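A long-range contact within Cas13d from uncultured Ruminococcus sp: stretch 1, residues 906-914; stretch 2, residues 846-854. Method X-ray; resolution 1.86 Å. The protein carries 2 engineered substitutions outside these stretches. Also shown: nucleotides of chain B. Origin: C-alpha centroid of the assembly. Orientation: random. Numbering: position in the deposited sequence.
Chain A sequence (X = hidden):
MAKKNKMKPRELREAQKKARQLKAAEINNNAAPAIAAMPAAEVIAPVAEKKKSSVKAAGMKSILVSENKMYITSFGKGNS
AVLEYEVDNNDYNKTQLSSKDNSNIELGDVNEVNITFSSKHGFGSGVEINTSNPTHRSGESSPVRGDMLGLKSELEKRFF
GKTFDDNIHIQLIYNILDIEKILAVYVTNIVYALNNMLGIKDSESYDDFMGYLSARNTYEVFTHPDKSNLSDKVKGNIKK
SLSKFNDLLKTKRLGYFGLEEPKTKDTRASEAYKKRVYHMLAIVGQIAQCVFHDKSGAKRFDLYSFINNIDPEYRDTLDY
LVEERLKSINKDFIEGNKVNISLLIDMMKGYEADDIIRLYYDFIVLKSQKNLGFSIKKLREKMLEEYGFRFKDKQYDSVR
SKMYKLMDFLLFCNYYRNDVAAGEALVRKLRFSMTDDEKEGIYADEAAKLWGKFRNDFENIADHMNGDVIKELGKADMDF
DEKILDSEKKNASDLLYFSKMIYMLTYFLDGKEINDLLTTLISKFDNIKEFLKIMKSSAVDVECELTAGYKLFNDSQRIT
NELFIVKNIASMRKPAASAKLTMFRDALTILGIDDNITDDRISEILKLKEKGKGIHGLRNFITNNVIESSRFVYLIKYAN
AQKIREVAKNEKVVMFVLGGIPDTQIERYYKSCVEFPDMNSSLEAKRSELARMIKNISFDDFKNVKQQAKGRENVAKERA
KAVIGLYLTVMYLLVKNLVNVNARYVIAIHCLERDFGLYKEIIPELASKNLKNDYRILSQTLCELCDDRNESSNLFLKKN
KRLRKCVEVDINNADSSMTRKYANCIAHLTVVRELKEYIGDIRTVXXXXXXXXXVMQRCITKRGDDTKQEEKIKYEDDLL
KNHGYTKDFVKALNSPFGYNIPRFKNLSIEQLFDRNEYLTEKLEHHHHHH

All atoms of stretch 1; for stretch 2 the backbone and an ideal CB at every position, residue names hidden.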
# COMPACT_ATOMS: atom_id res chain seq x y z
N ASN A 906 19.04 -6.13 5.70
CA ASN A 906 17.63 -6.55 5.75
C ASN A 906 17.26 -7.32 4.48
O ASN A 906 16.50 -8.24 4.58
CB ASN A 906 16.68 -5.39 6.03
CG ASN A 906 16.81 -4.81 7.42
OD1 ASN A 906 17.53 -5.33 8.24
ND2 ASN A 906 16.09 -3.74 7.66
N LEU A 907 17.78 -6.90 3.34
CA LEU A 907 17.44 -7.52 2.04
C LEU A 907 18.29 -8.77 1.76
O LEU A 907 17.95 -9.47 0.85
CB LEU A 907 17.66 -6.48 0.94
CG LEU A 907 16.71 -5.29 0.93
CD1 LEU A 907 16.87 -4.46 -0.33
CD2 LEU A 907 15.28 -5.72 1.09
N SER A 908 19.36 -8.99 2.52
CA SER A 908 20.29 -10.12 2.28
C SER A 908 20.14 -11.26 3.29
O SER A 908 20.50 -12.36 2.95
CB SER A 908 21.72 -9.64 2.27
OG SER A 908 21.95 -8.69 1.28
N ILE A 909 19.66 -10.97 4.48
CA ILE A 909 19.56 -12.00 5.55
C ILE A 909 18.09 -12.30 5.82
O ILE A 909 17.41 -11.46 6.34
CB ILE A 909 20.31 -11.49 6.78
CG1 ILE A 909 21.74 -11.13 6.38
CG2 ILE A 909 20.26 -12.50 7.91
CD1 ILE A 909 22.47 -10.33 7.39
N GLU A 910 17.69 -13.55 5.62
CA GLU A 910 16.27 -13.94 5.70
C GLU A 910 15.68 -13.58 7.07
O GLU A 910 14.58 -13.10 7.10
CB GLU A 910 16.17 -15.43 5.39
CG GLU A 910 14.80 -16.03 5.56
CD GLU A 910 14.69 -17.43 4.98
OE1 GLU A 910 15.70 -17.99 4.52
OE2 GLU A 910 13.59 -17.95 4.97
N GLN A 911 16.44 -13.77 8.14
CA GLN A 911 15.97 -13.51 9.52
C GLN A 911 15.67 -12.02 9.74
O GLN A 911 14.90 -11.74 10.61
CB GLN A 911 16.91 -14.10 10.56
CG GLN A 911 17.27 -15.55 10.27
CD GLN A 911 18.59 -15.65 9.56
OE1 GLN A 911 18.67 -15.72 8.35
NE2 GLN A 911 19.67 -15.66 10.34
N LEU A 912 16.34 -11.13 9.04
CA LEU A 912 16.14 -9.67 9.24
C LEU A 912 15.12 -9.10 8.25
O LEU A 912 14.77 -7.96 8.40
CB LEU A 912 17.48 -8.98 9.00
CG LEU A 912 18.60 -9.37 9.95
CD1 LEU A 912 19.82 -8.52 9.70
CD2 LEU A 912 18.15 -9.24 11.38
N PHE A 913 14.71 -9.88 7.27
CA PHE A 913 13.89 -9.32 6.17
C PHE A 913 12.49 -8.84 6.55
O PHE A 913 12.15 -7.72 6.21
CB PHE A 913 13.81 -10.34 5.05
CG PHE A 913 12.99 -9.91 3.88
CD1 PHE A 913 13.49 -9.05 2.93
CD2 PHE A 913 11.70 -10.37 3.73
CE1 PHE A 913 12.72 -8.66 1.86
CE2 PHE A 913 10.93 -9.99 2.64
CZ PHE A 913 11.44 -9.12 1.72
N ASP A 914 11.73 -9.66 7.24
CA ASP A 914 10.32 -9.31 7.53
C ASP A 914 10.14 -8.85 8.97
O ASP A 914 10.40 -9.61 9.87
CB ASP A 914 9.43 -10.52 7.25
CG ASP A 914 7.97 -10.17 7.05
OD1 ASP A 914 7.50 -9.24 7.66
OD2 ASP A 914 7.33 -10.87 6.29
N UNK A 846 9.90 -22.98 2.65
CA UNK A 846 9.71 -22.57 4.06
C UNK A 846 9.53 -21.06 4.27
O UNK A 846 9.25 -20.70 5.39
CB UNK A 846 10.91 -23.04 4.89
N UNK A 847 9.74 -20.24 3.25
CA UNK A 847 9.48 -18.79 3.40
C UNK A 847 9.28 -18.13 2.04
O UNK A 847 9.80 -18.60 1.07
CB UNK A 847 10.63 -18.11 4.14
N UNK A 848 8.59 -16.99 2.04
CA UNK A 848 8.41 -16.21 0.80
C UNK A 848 9.79 -15.73 0.34
O UNK A 848 10.08 -15.71 -0.82
CB UNK A 848 7.46 -15.03 1.01
N UNK A 849 10.62 -15.35 1.30
CA UNK A 849 11.97 -14.85 0.97
C UNK A 849 12.74 -15.95 0.24
O UNK A 849 13.31 -15.66 -0.77
CB UNK A 849 12.72 -14.41 2.23
N UNK A 850 12.73 -17.17 0.76
CA UNK A 850 13.47 -18.26 0.07
C UNK A 850 12.87 -18.59 -1.30
O UNK A 850 13.60 -18.92 -2.18
CB UNK A 850 13.48 -19.52 0.93
N UNK A 851 11.55 -18.54 -1.42
CA UNK A 851 10.96 -18.82 -2.76
C UNK A 851 11.41 -17.74 -3.73
O UNK A 851 11.85 -18.06 -4.78
CB UNK A 851 9.43 -18.88 -2.70
N UNK A 852 11.33 -16.49 -3.31
CA UNK A 852 11.66 -15.38 -4.23
C UNK A 852 13.11 -15.47 -4.69
O UNK A 852 13.36 -15.37 -5.85
CB UNK A 852 11.41 -14.03 -3.56
N UNK A 853 14.02 -15.66 -3.75
CA UNK A 853 15.46 -15.74 -4.10
C UNK A 853 15.77 -16.98 -4.96
O UNK A 853 16.59 -16.88 -5.84
CB UNK A 853 16.31 -15.77 -2.83
N UNK A 854 15.14 -18.11 -4.68
CA UNK A 854 15.43 -19.28 -5.53
C UNK A 854 14.99 -18.99 -6.97
O UNK A 854 15.75 -19.17 -7.88
CB UNK A 854 14.73 -20.53 -5.00
P A B 27 14.08 0.69 2.92
OP1 A B 27 14.42 -0.10 1.69
OP2 A B 27 14.40 2.11 2.92
O5' A B 27 12.56 0.72 3.30
C5' A B 27 11.85 -0.54 3.30
C4' A B 27 10.44 -0.32 3.66
O4' A B 27 9.72 -1.55 3.61
C3' A B 27 10.22 0.19 5.08
O3' A B 27 9.85 1.56 5.08
C2' A B 27 9.03 -0.64 5.61
O2' A B 27 8.00 0.18 6.14
C1' A B 27 8.57 -1.39 4.35
N9 A B 27 8.00 -2.70 4.62
C8 A B 27 6.77 -3.11 4.17
N7 A B 27 6.41 -4.28 4.61
C5 A B 27 7.49 -4.69 5.39
C6 A B 27 7.74 -5.87 6.12
N6 A B 27 6.87 -6.88 6.20
N1 A B 27 8.89 -5.94 6.82
C2 A B 27 9.76 -4.92 6.73
N3 A B 27 9.66 -3.80 6.03
C4 A B 27 8.48 -3.73 5.39
P A B 26 16.51 4.79 5.40
OP1 A B 26 17.12 4.83 4.06
OP2 A B 26 15.25 5.48 5.76
O5' A B 26 16.20 3.26 5.74
C5' A B 26 17.03 2.20 5.30
C4' A B 26 16.45 0.88 5.75
O4' A B 26 16.44 0.87 7.19
C3' A B 26 14.99 0.57 5.42
O3' A B 26 14.83 -0.05 4.12
C2' A B 26 14.59 -0.42 6.54
O2' A B 26 14.54 -1.80 6.10
C1' A B 26 15.67 -0.22 7.61
N9 A B 26 15.12 0.09 8.93
C8 A B 26 14.53 1.26 9.33
N7 A B 26 14.00 1.20 10.53
C5 A B 26 14.30 -0.09 10.96
C6 A B 26 13.99 -0.78 12.12
N6 A B 26 13.36 -0.24 13.17
N1 A B 26 14.35 -2.09 12.20
C2 A B 26 15.02 -2.61 11.17
N3 A B 26 15.31 -2.07 9.99
C4 A B 26 14.99 -0.78 9.97
P C B 1 22.91 -11.15 12.98
OP1 C B 1 23.04 -9.98 12.08
OP2 C B 1 22.97 -12.52 12.40
O5' C B 1 21.51 -11.09 13.74
C5' C B 1 21.35 -10.71 15.14
C4' C B 1 19.92 -10.24 15.28
O4' C B 1 19.02 -11.19 14.72
C3' C B 1 19.34 -9.83 16.63
O3' C B 1 19.11 -8.42 16.69
C2' C B 1 17.98 -10.56 16.68
O2' C B 1 16.84 -9.75 16.87
C1' C B 1 17.75 -10.93 15.23
N1 C B 1 16.90 -12.10 14.95
C2 C B 1 17.17 -13.33 15.56
O2 C B 1 18.09 -13.40 16.39
N3 C B 1 16.42 -14.40 15.23
C4 C B 1 15.43 -14.28 14.34
N4 C B 1 14.70 -15.35 14.06
C5 C B 1 15.15 -13.04 13.70
C6 C B 1 15.91 -11.99 14.02

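Position 846 has phi/psi of -123/-9°, outside the helix that follows, and its CA-to-CB bond points sideways, with nothing of stretch 1 within 5.5 Å of the ideal CB. Many polar residues would suit. The deposited residue is Asp846, whose OD1 comes to 4.6 Å from Glu910 OE2, an approach of like charges.

Position 847 is far more constrained. Its extended angles (-159/157°), immediately before a helix, are those of an N-cap, which favours Ser, Thr, Asp or Asn. The CB points toward stretch 1, and the ideal CB lies only 3.1 Å from Glu910 OE2, so the visible carboxylate calls for a small side chain able to donate; an acid would face like charge. Ser or Thr fits best by chemistry, and the tight spacing leans toward the smaller. The residue is Ser847, chi1 in p. Its OG donates to Glu910 OE2 at a very short 2.5 Å and accepts the capping bond from N of position 850 at 2.9 Å (N-H...acceptor angle 163°), so one hydroxyl joins the helix start to stretch 1.

At 848 the CB points sideways and meets nothing of stretch 1, leaving the choice wide. Tyr848 leads its ring away.

The CA of position 849 lies 6.5 Å from Glu910 CA, the nearest CA pair across the stretches. Its CA-to-CB bond points toward stretch 1, and the ideal CB is 4.2 Å from Glu910 CG and 4.4 Å from Phe913 CD2, beside aliphatic and aromatic carbon. Leu, Met or an aromatic residue would suit. Phe849 (chi1 t) has the largest area covered by the other stretch, 120 Å². Glu910 CA sits 3.9 Å from the centroid of the Phe849 ring, 12° off its normal, a CH-pi contact over the face. Leu907 O lies at the ring edge, 3.7 Å from Phe849 CE2. Phe913 CG is 3.5 Å from Phe849 CD2; the two ring planes meet obliquely at 58°.

Position 850 points sideways, its ideal CB 4.3 Å from Glu910 OE2. A small or polar uncharged residue, or a basic one, would suit beside that carboxylate; an acid would face like charge. It is Ser850, chi1 p; its OG stays 4.2 Å from Glu910 OE2 and lies 2.8 Å from Ser847 OG.

Positions 851 and 852 are helical and out of reach of stretch 1, which therefore sets no preference; they are Ile851 and Tyr852.

At 853 the CB points toward stretch 1 but has nothing within 5.5 Å, so only a longer side chain could come near stretch 1, and a short one would leave the gap open. His853 does so modestly: its NE2 is 4.1 Å from Leu907 O.

Position 854, again out of reach, is Tyr854.

Stretch 2, residues 846-854: DSYFSIYHY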
# COMPACT_ATOMS: atom_id res chain seq x y z
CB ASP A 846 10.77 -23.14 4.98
CG ASP A 846 12.16 -22.95 4.43
OD1 ASP A 846 12.31 -22.12 3.55
OD2 ASP A 846 13.06 -23.66 4.87
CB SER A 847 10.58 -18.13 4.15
OG SER A 847 11.73 -18.00 3.35
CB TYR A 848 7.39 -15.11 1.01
CG TYR A 848 5.99 -15.65 1.12
CD1 TYR A 848 5.42 -16.34 0.08
CD2 TYR A 848 5.25 -15.48 2.27
CE1 TYR A 848 4.14 -16.85 0.16
CE2 TYR A 848 3.97 -15.97 2.37
CZ TYR A 848 3.41 -16.65 1.31
OH TYR A 848 2.15 -17.14 1.42
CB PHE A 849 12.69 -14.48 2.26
CG PHE A 849 14.09 -13.94 2.09
CD1 PHE A 849 15.17 -14.79 2.02
CD2 PHE A 849 14.33 -12.58 2.02
CE1 PHE A 849 16.45 -14.29 1.88
CE2 PHE A 849 15.61 -12.09 1.86
CZ PHE A 849 16.66 -12.94 1.79
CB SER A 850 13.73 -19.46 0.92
OG SER A 850 12.55 -19.93 1.47
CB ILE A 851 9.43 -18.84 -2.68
CG1 ILE A 851 8.91 -19.97 -1.79
CG2 ILE A 851 8.83 -18.89 -4.07
CD1 ILE A 851 7.45 -19.89 -1.51
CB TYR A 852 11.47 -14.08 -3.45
CG TYR A 852 11.84 -12.84 -4.21
CD1 TYR A 852 10.91 -12.17 -4.98
CD2 TYR A 852 13.11 -12.31 -4.13
CE1 TYR A 852 11.24 -11.03 -5.68
CE2 TYR A 852 13.45 -11.17 -4.83
CZ TYR A 852 12.52 -10.53 -5.61
OH TYR A 852 12.87 -9.41 -6.27
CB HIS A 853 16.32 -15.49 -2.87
CG HIS A 853 16.31 -14.05 -2.50
ND1 HIS A 853 16.85 -13.09 -3.29
CD2 HIS A 853 15.77 -13.41 -1.45
CE1 HIS A 853 16.67 -11.93 -2.74
NE2 HIS A 853 16.01 -12.10 -1.63
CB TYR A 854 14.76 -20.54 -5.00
CG TYR A 854 14.99 -21.69 -5.94
CD1 TYR A 854 16.19 -22.36 -5.95
CD2 TYR A 854 14.04 -22.05 -6.88
CE1 TYR A 854 16.43 -23.38 -6.85
CE2 TYR A 854 14.26 -23.06 -7.79
CZ TYR A 854 15.47 -23.73 -7.77
OH TYR A 854 15.71 -24.72 -8.65
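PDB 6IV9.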